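Local coordinates for protein N-acetylglucosamine-6-phosphate deacetylase (Thermotoga maritima, PDB 1O12) that probably removes the acetyl group from N-acetylglucosamine 6-phosphate, a step of amino-sugar metabolism, using one divalent metal ion per subunit, at residues A[19-24]-A[321-326]; A[51-56]-A[351-356]; A[69-74]-A[93-98]; A[145-150]-A[172-177]; A[165-170]-A[189-194]. All coordinates share one frame; numbering follows the deposited sequence.

Interaction 1 (A[19-24]-A[321-326]); sequences LIVDPI and SITELA
Val21 lies against the first turn of the helix that starts at Ile322, with both of its methyls in use. CG1, anti to the backbone N (chi1 -173°), comes to within 3.3 Å of Ile322 O, while CG2 meets Ile322 CG2 at 3.6 Å, the two side chains crossing at about a right angle. Beside this pair, Leu19 CD1 reaches only the end of the isoleucine, Ile322 CD1 at 4.3 Å. One turn further along the helix, the methyl of Ala326 takes the other flank: its CB is 4.0 Å from Pro23 CG and 4.2 Å from Val21 CG1. Thr323 turns CG2 to the backbone of the strand's end, 3.8 Å from Asp22 O, and its hydroxyl bonds instead to Glu27.

Behind this shell, the helix start is fixed by a capping box. Glu324 N bonds to Ser321 OG at 3.2 Å, and the Glu324 carboxylate accepts from Ser321 N in return. The strand's exit is shaped by Asp22, whose OD2 accepts from Ile24 N at 3.1 Å in an Asx turn and whose OD1 makes a salt bridge with Arg344. Val52 and Met54 of the adjoining strand 52-59 continue the apolar surface under Ile322.

Strand 18-22 belongs to the small beta-sheet part that accompanies the barrel in NagA-type amidohydrolases. Its link to helix 322-336 here is made of methyl groups and backbone oxygens, with the polar side chains bonded to partners of their own, so shape fit rather than directed bonding sets the union.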
# COMPACT_ATOMS: atom_id res chain seq x y z
N LEU A 19 8.61 -24.89 -22.48
CA LEU A 19 7.93 -23.64 -22.27
C LEU A 19 9.05 -22.70 -21.82
O LEU A 19 9.41 -22.68 -20.66
CB LEU A 19 6.91 -23.77 -21.14
CG LEU A 19 5.78 -22.75 -21.23
CD1 LEU A 19 4.96 -22.81 -19.91
CD2 LEU A 19 6.32 -21.36 -21.46
N ILE A 20 9.62 -21.96 -22.77
CA ILE A 20 10.70 -21.01 -22.49
C ILE A 20 10.16 -19.77 -21.77
O ILE A 20 9.17 -19.17 -22.19
CB ILE A 20 11.35 -20.53 -23.79
CG1 ILE A 20 11.85 -21.74 -24.58
CG2 ILE A 20 12.48 -19.52 -23.49
CD1 ILE A 20 12.10 -21.42 -26.08
N VAL A 21 10.82 -19.36 -20.70
CA VAL A 21 10.35 -18.22 -19.97
C VAL A 21 11.42 -17.18 -19.78
O VAL A 21 12.38 -17.41 -19.05
CB VAL A 21 9.83 -18.62 -18.58
CG1 VAL A 21 9.21 -17.44 -17.92
CG2 VAL A 21 8.86 -19.79 -18.69
N ASP A 22 11.26 -16.05 -20.45
CA ASP A 22 12.17 -14.92 -20.34
C ASP A 22 11.39 -13.75 -19.70
O ASP A 22 10.24 -13.47 -20.07
CB ASP A 22 12.71 -14.53 -21.73
CG ASP A 22 13.77 -13.44 -21.66
OD1 ASP A 22 14.90 -13.73 -21.22
OD2 ASP A 22 13.48 -12.29 -22.04
N PRO A 23 12.00 -13.04 -18.75
CA PRO A 23 11.40 -11.91 -18.05
C PRO A 23 11.00 -10.79 -18.99
O PRO A 23 10.12 -10.00 -18.67
CB PRO A 23 12.52 -11.41 -17.15
CG PRO A 23 13.48 -12.56 -17.08
CD PRO A 23 13.43 -13.16 -18.43
N ILE A 24 11.66 -10.70 -20.13
CA ILE A 24 11.38 -9.62 -21.05
C ILE A 24 10.64 -10.01 -22.32
O ILE A 24 9.72 -9.32 -22.74
CB ILE A 24 12.70 -8.90 -21.43
CG1 ILE A 24 13.24 -8.16 -20.20
CG2 ILE A 24 12.46 -7.90 -22.55
CD1 ILE A 24 14.60 -7.55 -20.44
N SER A 321 1.95 -14.72 -13.59
CA SER A 321 2.37 -15.58 -14.69
C SER A 321 3.80 -16.09 -14.45
O SER A 321 4.50 -15.55 -13.60
CB SER A 321 2.36 -14.80 -15.99
OG SER A 321 3.37 -13.80 -15.96
N ILE A 322 4.21 -17.11 -15.21
CA ILE A 322 5.55 -17.65 -15.08
C ILE A 322 6.54 -16.61 -15.56
O ILE A 322 7.67 -16.63 -15.16
CB ILE A 322 5.74 -18.93 -15.86
CG1 ILE A 322 4.68 -19.95 -15.42
CG2 ILE A 322 7.11 -19.53 -15.54
CD1 ILE A 322 5.00 -21.41 -15.80
N THR A 323 6.11 -15.71 -16.42
CA THR A 323 6.99 -14.63 -16.85
C THR A 323 7.28 -13.67 -15.68
O THR A 323 8.38 -13.16 -15.55
CB THR A 323 6.37 -13.79 -17.97
OG1 THR A 323 6.38 -14.52 -19.20
CG2 THR A 323 7.13 -12.50 -18.12
N GLU A 324 6.30 -13.43 -14.83
CA GLU A 324 6.50 -12.54 -13.69
C GLU A 324 7.33 -13.20 -12.60
O GLU A 324 8.05 -12.51 -11.86
CB GLU A 324 5.16 -12.12 -13.10
CG GLU A 324 4.35 -11.17 -13.95
CD GLU A 324 2.92 -11.15 -13.48
OE1 GLU A 324 2.27 -12.21 -13.63
OE2 GLU A 324 2.44 -10.12 -12.95
N LEU A 325 7.20 -14.52 -12.49
CA LEU A 325 7.92 -15.31 -11.51
C LEU A 325 9.40 -15.30 -11.85
O LEU A 325 10.23 -15.45 -10.96
CB LEU A 325 7.45 -16.75 -11.49
CG LEU A 325 6.35 -17.16 -10.53
CD1 LEU A 325 6.10 -18.67 -10.72
CD2 LEU A 325 6.73 -16.84 -9.10
N ALA A 326 9.72 -15.14 -13.13
CA ALA A 326 11.11 -15.08 -13.53
C ALA A 326 11.75 -13.77 -13.03
O ALA A 326 12.95 -13.72 -12.71
CB ALA A 326 11.24 -15.15 -15.04

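Interaction 2 (A[51-56]-A[351-356])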
# COMPACT_ATOMS: atom_id res chain seq x y z
N GLY A 51 8.25 -29.24 -20.51
CA GLY A 51 8.34 -28.74 -19.16
C GLY A 51 8.57 -27.24 -19.24
O GLY A 51 8.39 -26.63 -20.31
N VAL A 52 8.97 -26.64 -18.13
CA VAL A 52 9.23 -25.20 -18.13
C VAL A 52 10.72 -24.98 -18.00
O VAL A 52 11.40 -25.71 -17.29
CB VAL A 52 8.50 -24.49 -16.94
CG1 VAL A 52 8.68 -22.99 -17.05
CG2 VAL A 52 7.03 -24.86 -16.94
N LEU A 53 11.22 -23.97 -18.70
CA LEU A 53 12.65 -23.63 -18.63
C LEU A 53 12.69 -22.16 -18.21
O LEU A 53 12.08 -21.31 -18.87
CB LEU A 53 13.33 -23.77 -19.98
CG LEU A 53 14.86 -23.72 -19.90
CD1 LEU A 53 15.35 -25.05 -19.36
CD2 LEU A 53 15.49 -23.46 -21.29
N MSE A 54 13.39 -21.88 -17.12
CA MSE A 54 13.49 -20.51 -16.62
C MSE A 54 14.95 -20.17 -16.31
O MSE A 54 15.80 -21.06 -16.22
CB MSE A 54 12.70 -20.34 -15.32
CG MSE A 54 11.27 -20.85 -15.33
SE MSE A 54 10.40 -20.55 -13.56
CE MSE A 54 10.40 -18.57 -13.63
N PRO A 55 15.25 -18.87 -16.14
CA PRO A 55 16.62 -18.44 -15.82
C PRO A 55 16.96 -19.03 -14.44
O PRO A 55 16.06 -19.17 -13.62
CB PRO A 55 16.51 -16.91 -15.77
CG PRO A 55 15.40 -16.64 -16.74
CD PRO A 55 14.38 -17.71 -16.39
N GLY A 56 18.21 -19.39 -14.21
CA GLY A 56 18.59 -19.95 -12.92
C GLY A 56 18.20 -19.00 -11.79
O GLY A 56 18.47 -17.81 -11.86
N ALA A 351 24.36 -19.34 -19.79
CA ALA A 351 23.43 -20.44 -19.65
C ALA A 351 23.22 -20.94 -18.21
O ALA A 351 23.59 -22.06 -17.87
CB ALA A 351 23.84 -21.61 -20.55
N ASP A 352 22.67 -20.09 -17.34
CA ASP A 352 22.33 -20.54 -15.98
C ASP A 352 20.82 -20.74 -16.11
O ASP A 352 20.05 -19.78 -16.28
CB ASP A 352 22.67 -19.47 -14.93
CG ASP A 352 24.19 -19.33 -14.68
OD1 ASP A 352 24.97 -20.19 -15.16
OD2 ASP A 352 24.61 -18.36 -14.00
N LEU A 353 20.40 -22.00 -16.08
CA LEU A 353 18.99 -22.31 -16.28
C LEU A 353 18.43 -23.35 -15.34
O LEU A 353 19.17 -24.12 -14.75
CB LEU A 353 18.79 -22.82 -17.70
CG LEU A 353 19.37 -22.00 -18.85
CD1 LEU A 353 19.66 -22.92 -20.03
CD2 LEU A 353 18.38 -20.90 -19.22
N VAL A 354 17.10 -23.36 -15.21
CA VAL A 354 16.45 -24.36 -14.40
C VAL A 354 15.26 -24.91 -15.18
O VAL A 354 14.45 -24.16 -15.73
CB VAL A 354 15.98 -23.80 -13.03
CG1 VAL A 354 15.06 -22.60 -13.22
CG2 VAL A 354 15.30 -24.91 -12.22
N LEU A 355 15.18 -26.23 -15.25
CA LEU A 355 14.06 -26.88 -15.93
C LEU A 355 13.10 -27.40 -14.85
O LEU A 355 13.55 -27.97 -13.86
CB LEU A 355 14.55 -28.05 -16.78
CG LEU A 355 13.46 -28.65 -17.68
CD1 LEU A 355 13.19 -27.69 -18.87
CD2 LEU A 355 13.92 -30.02 -18.18
N LEU A 356 11.80 -27.19 -15.04
CA LEU A 356 10.80 -27.62 -14.06
C LEU A 356 9.62 -28.36 -14.67
O LEU A 356 9.40 -28.28 -15.88
CB LEU A 356 10.28 -26.39 -13.34
CG LEU A 356 11.36 -25.38 -12.93
CD1 LEU A 356 11.62 -24.38 -14.05
CD2 LEU A 356 10.91 -24.68 -11.66
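Leu53 and Leu355 make the tight side of this antiparallel strand pair. Their CD1 methyls meet at 3.4 Å, the side chains crossing at about a right angle, and Leu355 CD1 also lies 3.1 Å from Val52 O. Both leucines have CG anti to the backbone N, and each CD1 then leans toward the partner strand (chi2 76° in Leu53, 74° in Leu355).

On the reverse face the fit is easier. Met54, a selenomethionine, sets CG 3.8 Å from Leu356 CD1 and then bends away, while Val354 CG1 sits against Met54 CB. The backbones are bonded regularly: Val52 and Leu356 exchange N-H and C=O in a hydrogen-bonded pair, and Met54 and Val354 do the same, Met54 N reaching Val354 O at 2.9 Å.

At the far end it is the side chains that loosen: those of Pro55 and Leu353 diverge, and Asp352 leads its carboxylate away to a salt bridge with Lys367 and to the backbone N of Glu368. One last bond, Gly56 N to Asp352 O at 2.8 Å, closes the run, its donor 54° out of the carbonyl plane, where the regular strand pairing ends. At the opposite end lies Gly51, partly exposed, its CA against Leu356 O at 3.5 Å.

The pair sits in the middle of the small beta-sheet part of this amidohydrolase. Strand 18-22 runs parallel along the other edge of 52-59, and strand 362-367 continues antiparallel beyond 353-356. Helix 322-336 covers Val52 and Met54, whereas Leu53 and Leu353 face strand 26-35 through Val32 and Ile34.

Interaction 3 (A[69-74]-A[93-98])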
# COMPACT_ATOMS: atom_id res chain seq x y z
N ASP A 69 26.16 -23.50 7.29
CA ASP A 69 25.97 -22.09 7.64
C ASP A 69 27.04 -21.26 6.97
O ASP A 69 28.09 -21.77 6.58
CB ASP A 69 26.15 -21.81 9.14
CG ASP A 69 25.71 -22.94 10.03
OD1 ASP A 69 24.70 -22.74 10.76
OD2 ASP A 69 26.38 -24.01 10.02
N THR A 70 26.78 -19.97 6.92
CA THR A 70 27.71 -19.02 6.36
C THR A 70 28.72 -18.67 7.47
O THR A 70 29.87 -18.30 7.20
CB THR A 70 26.92 -17.77 5.88
OG1 THR A 70 26.13 -18.14 4.75
CG2 THR A 70 27.84 -16.61 5.51
N MSE A 71 28.30 -18.82 8.73
CA MSE A 71 29.20 -18.52 9.84
C MSE A 71 30.38 -19.50 9.90
O MSE A 71 31.47 -19.14 10.35
CB MSE A 71 28.43 -18.50 11.17
CG MSE A 71 27.44 -17.33 11.32
SE MSE A 71 28.01 -15.53 10.65
CE MSE A 71 28.74 -14.75 12.29
N ASN A 72 30.17 -20.73 9.42
CA ASN A 72 31.23 -21.74 9.40
C ASN A 72 31.82 -21.89 7.99
O ASN A 72 32.69 -22.71 7.75
CB ASN A 72 30.68 -23.07 9.94
CG ASN A 72 30.23 -22.97 11.42
OD1 ASN A 72 31.07 -22.81 12.34
ND2 ASN A 72 28.92 -23.04 11.66
N CYS A 73 31.31 -21.07 7.07
CA CYS A 73 31.77 -21.01 5.70
C CYS A 73 31.64 -22.29 4.93
O CYS A 73 32.56 -22.68 4.21
CB CYS A 73 33.20 -20.54 5.64
SG CYS A 73 33.50 -18.98 6.52
N ASP A 74 30.50 -22.95 5.09
CA ASP A 74 30.25 -24.20 4.39
C ASP A 74 29.70 -23.89 3.00
O ASP A 74 28.60 -24.31 2.65
CB ASP A 74 29.24 -25.04 5.17
CG ASP A 74 29.62 -25.19 6.63
OD1 ASP A 74 30.68 -25.80 6.89
OD2 ASP A 74 28.87 -24.71 7.51
N THR A 93 24.84 -15.14 3.33
CA THR A 93 24.51 -14.00 4.17
C THR A 93 24.92 -14.17 5.61
O THR A 93 24.70 -15.21 6.21
CB THR A 93 22.98 -13.73 4.08
OG1 THR A 93 22.58 -13.84 2.71
CG2 THR A 93 22.62 -12.34 4.61
N THR A 94 25.51 -13.13 6.17
CA THR A 94 25.95 -13.17 7.55
C THR A 94 24.89 -12.55 8.45
O THR A 94 23.85 -12.08 7.99
CB THR A 94 27.22 -12.34 7.71
OG1 THR A 94 26.95 -10.99 7.31
CG2 THR A 94 28.34 -12.91 6.84
N VAL A 95 25.16 -12.58 9.75
CA VAL A 95 24.28 -11.92 10.71
C VAL A 95 25.22 -10.96 11.45
O VAL A 95 26.41 -10.93 11.15
CB VAL A 95 23.64 -12.92 11.69
CG1 VAL A 95 22.61 -13.75 10.96
CG2 VAL A 95 24.70 -13.82 12.30
N SER A 96 24.72 -10.14 12.37
CA SER A 96 25.59 -9.23 13.11
C SER A 96 26.68 -10.05 13.82
O SER A 96 26.41 -11.10 14.42
CB SER A 96 24.80 -8.42 14.13
OG SER A 96 23.95 -7.51 13.47
N THR A 97 27.91 -9.56 13.73
CA THR A 97 29.02 -10.28 14.33
C THR A 97 30.25 -9.39 14.51
O THR A 97 30.17 -8.17 14.34
CB THR A 97 29.34 -11.53 13.46
OG1 THR A 97 30.14 -12.45 14.22
CG2 THR A 97 30.05 -11.13 12.14
N SER A 98 31.38 -10.00 14.83
CA SER A 98 32.62 -9.23 15.04
C SER A 98 33.35 -8.87 13.74
O SER A 98 33.23 -9.57 12.75
CB SER A 98 33.57 -10.01 15.96
OG SER A 98 33.79 -11.34 15.52
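Thr70 meets the flat peptide group that follows Thr93 at its oxygen: CB is 3.4 Å and CG2 3.5 Å from Thr93 O, and the same CG2 touches Thr94 CG2 at 4.0 Å. The flat side chains of 69-74 work within their own loop. The Asp69 carboxylate receives Asn72 ND2 from above its plane, and Asp74 OD2 uses its anti lone pair for Asp69 N, holding the turn closed.

Met71, a selenomethionine, carries the other half of the contact. Its chain bends at chi2 (-40°) and again at chi3; SE then passes Val95 CG2 at 4.1 Å, and CE meets Thr97 tip to tip, 3.3 Å from Thr97 OG1. Lys101 and Ile105 of helix 99-115 also border this side chain.

Strand 87-93 is one of the parallel strands of the amidohydrolase barrel, and Thr93, at its end, lies beside Glu127, a ligand of the bound iron. An alanine in place of Thr70 would keep the CB contact but is likely to leave His63 O without its hydroxyl partner and to open a gap beside Thr94 CG2.

Methyls, selenium, a carbonyl oxygen and the hydroxyl oxygen of Thr97 thus touch without a hydrogen bond between the loops, while the hydroxyl of Thr70 bonds to His63 O and that of Thr93 to Leu91 O of its own strand and Ile62 N of strand 61-65.

Interaction 4 (A[145-150]-A[172-177]); sequences RPPSER and ELLLRL
Pro147 and Leu173 bring the backbones nearest, CA to CA 7.2 Å, where an extended approach to a short helix passes a helical turn whose amides bond to carbonyls three residues back, as Arg176 N does to Leu173 O. Both pieces belong to the connections of the amidohydrolase barrel, on either side of strand 159-164 in sequence.

A salt bridge spans the exposed side. Arg176 NH1 points its N-H almost straight at Glu149 OE2, 2.6 Å away, and meets it on the syn side; the carboxylate and guanidinium are nearly coplanar, 21° apart. Glu149 reaches across because CG stands anti to the backbone N (chi1 -161°) and the chain then folds at chi2. With the arginine replaced, an alanine here would probably leave the Glu149 carboxylate without its charged mate and free to turn.

Beneath the bridge Leu173 points into the contact. Its CD1 lies 3.9 Å from Glu149 N and just as far from Glu149 OE1, the two side chains crossing at about a right angle. Ser148 turns its hydroxyl elsewhere, capping the helix start through Glu151 N, and Leu152 of the same helix backs Arg176 and Leu177. Deeper still, the Pro147 ring is bordered by Tyr130 and Ser170, and its CB rests on one methyl of the buried Leu174, CD2, at 3.8 Å.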
# COMPACT_ATOMS: atom_id res chain seq x y z
N ARG A 145 26.48 -2.18 15.96
CA ARG A 145 27.22 -0.97 16.27
C ARG A 145 27.19 -0.10 15.03
O ARG A 145 26.82 -0.56 13.94
CB ARG A 145 28.66 -1.35 16.58
CG ARG A 145 29.29 -2.13 15.42
CD ARG A 145 30.67 -2.64 15.74
NE ARG A 145 31.29 -3.38 14.63
CZ ARG A 145 31.06 -4.66 14.34
NH1 ARG A 145 30.21 -5.37 15.07
NH2 ARG A 145 31.69 -5.22 13.32
N PRO A 146 27.58 1.18 15.17
CA PRO A 146 27.60 2.09 14.03
C PRO A 146 28.83 1.83 13.19
O PRO A 146 29.83 1.30 13.66
CB PRO A 146 27.64 3.46 14.68
CG PRO A 146 28.46 3.21 15.89
CD PRO A 146 27.89 1.90 16.42
N PRO A 147 28.75 2.17 11.91
CA PRO A 147 29.88 1.98 11.00
C PRO A 147 30.99 2.96 11.37
O PRO A 147 30.72 4.09 11.80
CB PRO A 147 29.28 2.27 9.64
CG PRO A 147 28.14 3.22 9.96
CD PRO A 147 27.55 2.60 11.19
N SER A 148 32.23 2.53 11.18
CA SER A 148 33.39 3.36 11.51
C SER A 148 34.33 3.36 10.33
O SER A 148 34.33 2.42 9.54
CB SER A 148 34.11 2.76 12.71
OG SER A 148 34.82 1.60 12.31
N GLU A 149 35.17 4.39 10.23
CA GLU A 149 36.14 4.51 9.14
C GLU A 149 37.09 3.31 9.16
O GLU A 149 37.57 2.86 8.11
CB GLU A 149 36.94 5.80 9.29
CG GLU A 149 37.65 6.28 8.05
CD GLU A 149 36.70 6.97 7.09
OE1 GLU A 149 35.81 7.70 7.58
OE2 GLU A 149 36.85 6.78 5.86
N ARG A 150 37.36 2.81 10.37
CA ARG A 150 38.23 1.66 10.59
C ARG A 150 37.62 0.38 10.03
O ARG A 150 38.33 -0.47 9.49
CB ARG A 150 38.49 1.49 12.09
CG ARG A 150 39.26 0.23 12.52
CD ARG A 150 39.35 0.16 14.06
NE ARG A 150 39.78 1.46 14.62
CZ ARG A 150 39.89 1.76 15.92
NH1 ARG A 150 39.61 0.85 16.86
NH2 ARG A 150 40.30 2.98 16.29
N GLU A 172 25.99 7.26 6.69
CA GLU A 172 26.44 7.88 5.44
C GLU A 172 27.74 7.31 4.86
O GLU A 172 27.90 7.26 3.64
CB GLU A 172 26.59 9.40 5.61
CG GLU A 172 25.88 9.98 6.83
CD GLU A 172 26.74 9.93 8.10
OE1 GLU A 172 26.19 9.64 9.20
OE2 GLU A 172 27.97 10.18 8.00
N LEU A 173 28.67 6.90 5.71
CA LEU A 173 29.93 6.34 5.23
C LEU A 173 29.68 5.13 4.32
O LEU A 173 30.41 4.90 3.35
CB LEU A 173 30.82 5.90 6.40
CG LEU A 173 31.23 6.91 7.50
CD1 LEU A 173 32.31 6.27 8.40
CD2 LEU A 173 31.77 8.17 6.86
N LEU A 174 28.64 4.36 4.62
CA LEU A 174 28.33 3.17 3.85
C LEU A 174 28.15 3.49 2.37
O LEU A 174 28.38 2.65 1.52
CB LEU A 174 27.07 2.48 4.40
CG LEU A 174 27.12 2.11 5.88
CD1 LEU A 174 25.79 1.51 6.27
CD2 LEU A 174 28.29 1.14 6.19
N LEU A 175 27.77 4.72 2.05
CA LEU A 175 27.60 5.09 0.66
C LEU A 175 28.90 4.95 -0.11
O LEU A 175 28.90 4.87 -1.34
CB LEU A 175 27.12 6.51 0.53
CG LEU A 175 25.72 6.67 1.08
CD1 LEU A 175 25.41 8.15 1.23
CD2 LEU A 175 24.76 5.97 0.15
N ARG A 176 30.01 4.92 0.59
CA ARG A 176 31.24 4.80 -0.14
C ARG A 176 31.47 3.40 -0.66
O ARG A 176 32.38 3.19 -1.45
CB ARG A 176 32.40 5.26 0.72
CG ARG A 176 32.40 6.76 0.83
CD ARG A 176 33.29 7.21 1.93
NE ARG A 176 34.62 6.64 1.76
CZ ARG A 176 35.50 6.59 2.73
NH1 ARG A 176 35.18 7.07 3.93
NH2 ARG A 176 36.69 6.04 2.52
N LEU A 177 30.61 2.47 -0.24
CA LEU A 177 30.75 1.07 -0.65
C LEU A 177 30.21 0.76 -2.02
O LEU A 177 30.70 -0.16 -2.67
CB LEU A 177 30.06 0.15 0.35
CG LEU A 177 30.63 0.21 1.77
CD1 LEU A 177 29.87 -0.78 2.67
CD2 LEU A 177 32.11 -0.12 1.72

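Interaction 5 (A[165-170]-A[189-194])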
# COMPACT_ATOMS: atom_id res chain seq x y z
N ALA A 165 20.68 0.22 8.53
CA ALA A 165 19.56 1.05 9.00
C ALA A 165 19.97 2.52 8.80
O ALA A 165 20.80 3.02 9.53
CB ALA A 165 19.29 0.75 10.46
N PRO A 166 19.38 3.22 7.82
CA PRO A 166 19.67 4.64 7.51
C PRO A 166 19.75 5.66 8.66
O PRO A 166 20.42 6.69 8.54
CB PRO A 166 18.58 5.01 6.51
CG PRO A 166 18.25 3.71 5.86
CD PRO A 166 18.24 2.75 7.01
N GLU A 167 19.08 5.38 9.78
CA GLU A 167 19.10 6.33 10.89
C GLU A 167 20.29 6.13 11.84
O GLU A 167 20.58 6.98 12.69
CB GLU A 167 17.78 6.26 11.68
CG GLU A 167 17.68 5.08 12.62
CD GLU A 167 17.25 3.78 11.95
OE1 GLU A 167 17.34 3.67 10.70
OE2 GLU A 167 16.83 2.87 12.70
N ILE A 168 20.99 5.01 11.69
CA ILE A 168 22.10 4.71 12.57
C ILE A 168 23.21 5.75 12.40
O ILE A 168 23.31 6.42 11.37
CB ILE A 168 22.63 3.26 12.32
CG1 ILE A 168 23.32 2.73 13.57
CG2 ILE A 168 23.61 3.23 11.15
CD1 ILE A 168 23.77 1.24 13.49
N GLU A 169 24.03 5.90 13.42
CA GLU A 169 25.12 6.86 13.40
C GLU A 169 26.13 6.50 12.31
O GLU A 169 26.52 5.34 12.19
CB GLU A 169 25.83 6.87 14.76
CG GLU A 169 26.92 7.92 14.91
CD GLU A 169 27.92 7.55 16.00
OE1 GLU A 169 27.47 7.04 17.06
OE2 GLU A 169 29.13 7.77 15.78
N SER A 170 26.55 7.51 11.55
CA SER A 170 27.54 7.34 10.48
C SER A 170 27.08 6.45 9.33
O SER A 170 27.89 5.93 8.56
CB SER A 170 28.86 6.80 11.04
OG SER A 170 29.50 7.78 11.83
N SER A 189 15.49 -1.20 10.65
CA SER A 189 15.56 0.22 10.94
C SER A 189 14.25 0.85 11.37
O SER A 189 13.17 0.32 11.11
CB SER A 189 16.06 0.91 9.67
OG SER A 189 15.51 2.20 9.50
N ILE A 190 14.34 1.98 12.06
CA ILE A 190 13.12 2.70 12.45
C ILE A 190 13.10 4.03 11.72
O ILE A 190 12.27 4.87 11.99
CB ILE A 190 13.00 2.98 13.98
CG1 ILE A 190 14.28 3.61 14.51
CG2 ILE A 190 12.62 1.71 14.71
CD1 ILE A 190 14.29 3.64 16.04
N ALA A 191 14.03 4.20 10.80
CA ALA A 191 14.11 5.43 10.04
C ALA A 191 12.77 5.91 9.46
O ALA A 191 11.90 5.12 9.06
CB ALA A 191 15.13 5.27 8.91
N THR A 192 12.64 7.22 9.40
CA THR A 192 11.45 7.85 8.88
C THR A 192 11.56 7.86 7.37
O THR A 192 12.55 7.43 6.81
CB THR A 192 11.37 9.31 9.36
OG1 THR A 192 12.54 10.01 8.92
CG2 THR A 192 11.30 9.38 10.89
N PHE A 193 10.52 8.37 6.72
CA PHE A 193 10.50 8.48 5.28
C PHE A 193 11.60 9.39 4.78
O PHE A 193 12.25 9.09 3.77
CB PHE A 193 9.16 9.03 4.84
CG PHE A 193 9.08 9.32 3.37
CD1 PHE A 193 8.87 8.28 2.46
CD2 PHE A 193 9.20 10.61 2.89
CE1 PHE A 193 8.79 8.53 1.12
CE2 PHE A 193 9.12 10.88 1.53
CZ PHE A 193 8.91 9.83 0.64
N GLU A 194 11.84 10.50 5.48
CA GLU A 194 12.87 11.44 5.04
C GLU A 194 14.29 10.92 5.24
O GLU A 194 15.19 11.26 4.46
CB GLU A 194 12.73 12.81 5.74
CG GLU A 194 11.44 13.61 5.39
CD GLU A 194 11.30 13.94 3.88
OE1 GLU A 194 10.16 14.31 3.47
OE2 GLU A 194 12.30 13.85 3.11
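Glu167 holds the loop 189-194 by two hydrogen bonds, one to each carboxylate oxygen. Ser189 OG donates to OE1 of Glu167 at 2.6 Å, arriving on the syn side. Ile190 N donates to Glu167 OE2 at 2.7 Å, an almost straight bond whose donor stands 50° out of the carboxylate plane. The glutamate folds back to do this: CG sits between the backbone N and the carbonyl carbon (chi1 78°), and chi2 then turns CD across. Two donors of adjacent residues thus fix the rotation of the carboxylate, and they would be expected to suit a charged rather than a protonated group. Ile190 crosses the glutamate at about a right angle, its CG1 3.2 Å from Glu167 OE2, and Ile190 also touches Glu134.

The Ser189 hydroxyl has a second role, accepting from Ala191 N at 2.8 Å to form an ST turn. On the other segment a type I beta turn from Ala165 to Ile168, closed by Ile168 N on Ala165 O, presents the glutamate. Both turns follow parallel strands of the amidohydrolase barrel, 159-164 and 183-186, and Ser189 comes directly after His188, a ligand of the bound iron. A backbone bond to Gly213 ties Ser189 to the next loop round.

The packing contacts lie around the carboxylate. Ala165 CB is pressed tightly against Ser189 CB, at 3.3 Å. Pro166 CB faces Ala191 CB at 4.2 Å, with Ile224 of helix 223-230 and Phe199 of helix 193-200 also against the proline.

From the N terminus, 19-24 opens interaction 1 and 51-56 opens interaction 2; the first closes at 321-326, the second at 351-356, so the two cross and enclose nearly the whole barrel. They also touch, since strands 18-22 and 52-59 are neighbours, and together they bind the small beta part to helix 322-336. The other three fall within both long loops. Interaction 3 closes first, joining the loops after strands 68-69 and 87-93. Interactions 4 and 5 follow and cross, 165-170 opening before 172-177 closes. Arg145 bonds to Thr97 O, linking interaction 3 to 4, while Pro147 packs on Glu169 and Ser170, linking 4 to 5.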